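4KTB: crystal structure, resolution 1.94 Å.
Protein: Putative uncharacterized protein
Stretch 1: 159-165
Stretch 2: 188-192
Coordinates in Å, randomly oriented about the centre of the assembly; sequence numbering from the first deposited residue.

Stretch 1 159-165: TPEEACS
Stretch 2 188-192: GRLPD

Stretch 1 contains a short helix, residues 160-163, with phi/psi from -47/-49 at Pro-160 to -59/-31 at Ala-163. Thr-159 (-70/160) precedes it as N-cap, Cys-164 (-95/17) leaves it, and Ser-165 (-64/139) is the next N-cap. Backbone bonds Ala-163 N to Thr-159 O (2.7 Å) and Cys-164 N to Pro-160 O (2.9 Å) define the turn. Stretch 2 has no regular structure: Gly-188 (71/37) closes a preceding helix in a Schellman motif, its positive phi favouring glycine, and the chain passes through Arg-189 (-139/27) and then extends through Leu-190 (-74/128) and Pro-191 (-69/140). The nearest CA atoms across the stretches are those of Glu-161 and Pro-191, 5.8 Å apart.

Thr-159, chi1 p, accepts from Glu-162 N at OG1 (3.2 Å); Glu-162, m then t, returns OE1 to Thr-159 N (2.9 Å).

No hydrogen bond crosses the interface; packing buries 206 Å² in total. Pro-191, C-gamma exo, contributes most: its CA-to-CB bond points toward stretch 1, and CG lies 3.5 Å from Pro-160 O and 4.0 Å from Pro-160 CB. Pro-160, also exo, sets CB 3.5 Å from Arg-189 O; lacking an N-H, it suits the first helical turn. Cys-164, chi1 m, brings SG to 3.6 Å from Pro-191 CD and 4.5 Å from Leu-190 CD1 (Leu-190 t, p). Compact rings thus pack on carbonyls as well as apolar side chains. Arg-189 (m, m, t) leads its end away, bonding elsewhere in the structure.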

# COMPACT_ATOMS: atom_id res chain seq x y z
N THR A 159 17.90 -16.17 6.42
CA THR A 159 17.45 -15.02 7.20
C THR A 159 17.73 -13.82 6.34
O THR A 159 18.53 -13.91 5.41
CB THR A 159 18.22 -14.84 8.53
OG1 THR A 159 19.61 -14.61 8.25
CG2 THR A 159 18.07 -16.04 9.40
N PRO A 160 17.05 -12.69 6.62
CA PRO A 160 17.31 -11.43 5.93
C PRO A 160 18.79 -11.13 5.84
O PRO A 160 19.26 -10.80 4.74
CB PRO A 160 16.62 -10.41 6.82
CG PRO A 160 15.40 -11.15 7.28
CD PRO A 160 15.83 -12.59 7.45
N GLU A 161 19.51 -11.23 6.95
CA GLU A 161 20.95 -11.03 6.93
C GLU A 161 21.56 -11.90 5.86
O GLU A 161 22.30 -11.41 5.01
CB GLU A 161 21.56 -11.42 8.28
CG GLU A 161 21.57 -10.33 9.31
CD GLU A 161 22.66 -10.54 10.33
OE1 GLU A 161 23.73 -9.90 10.21
OE2 GLU A 161 22.44 -11.35 11.26
N GLU A 162 21.23 -13.19 5.91
CA GLU A 162 21.80 -14.16 4.99
C GLU A 162 21.47 -13.82 3.54
O GLU A 162 22.35 -13.77 2.69
CB GLU A 162 21.30 -15.57 5.35
CG GLU A 162 21.92 -16.10 6.64
CD GLU A 162 21.16 -17.29 7.21
OE1 GLU A 162 20.26 -17.81 6.52
OE2 GLU A 162 21.48 -17.70 8.35
N ALA A 163 20.18 -13.56 3.30
CA ALA A 163 19.70 -13.22 1.96
C ALA A 163 20.38 -11.98 1.40
O ALA A 163 20.55 -11.86 0.19
CB ALA A 163 18.18 -13.05 1.96
N CYS A 164 20.76 -11.05 2.27
CA CYS A 164 21.41 -9.83 1.81
C CYS A 164 22.93 -9.93 1.84
O CYS A 164 23.62 -8.92 1.77
CB CYS A 164 20.92 -8.61 2.58
SG CYS A 164 19.17 -8.21 2.22
N SER A 165 23.45 -11.14 1.94
CA SER A 165 24.88 -11.33 1.79
C SER A 165 25.25 -10.93 0.36
O SER A 165 24.52 -11.24 -0.58
CB SER A 165 25.27 -12.78 2.02
OG SER A 165 25.80 -13.36 0.84
N GLY A 188 9.58 -4.54 6.59
CA GLY A 188 10.25 -3.97 7.74
C GLY A 188 11.36 -4.87 8.25
O GLY A 188 11.58 -4.98 9.45
N ARG A 189 12.06 -5.52 7.33
CA ARG A 189 13.09 -6.46 7.71
C ARG A 189 14.32 -6.34 6.82
O ARG A 189 15.06 -7.30 6.64
CB ARG A 189 12.54 -7.89 7.70
CG ARG A 189 11.56 -8.22 8.83
CD ARG A 189 12.29 -8.71 10.06
NE ARG A 189 11.44 -8.74 11.24
CZ ARG A 189 11.68 -8.09 12.38
NH1 ARG A 189 12.78 -7.35 12.52
NH2 ARG A 189 10.84 -8.20 13.40
N LEU A 190 14.52 -5.16 6.24
CA LEU A 190 15.75 -4.93 5.49
C LEU A 190 16.91 -4.78 6.47
O LEU A 190 16.82 -3.99 7.40
CB LEU A 190 15.63 -3.68 4.63
CG LEU A 190 16.82 -3.33 3.74
CD1 LEU A 190 16.96 -4.33 2.59
CD2 LEU A 190 16.64 -1.92 3.22
N PRO A 191 18.00 -5.55 6.29
CA PRO A 191 19.12 -5.51 7.24
C PRO A 191 19.91 -4.22 7.23
O PRO A 191 20.18 -3.65 6.17
CB PRO A 191 20.05 -6.62 6.73
CG PRO A 191 19.19 -7.50 5.93
CD PRO A 191 18.14 -6.63 5.31
N ASP A 192 20.31 -3.76 8.41
CA ASP A 192 21.24 -2.66 8.50
C ASP A 192 22.52 -3.08 7.78
O ASP A 192 22.94 -2.45 6.80
CB ASP A 192 21.53 -2.35 9.97
CG ASP A 192 22.21 -1.02 10.17
OD1 ASP A 192 22.96 -0.59 9.27
OD2 ASP A 192 22.01 -0.41 11.24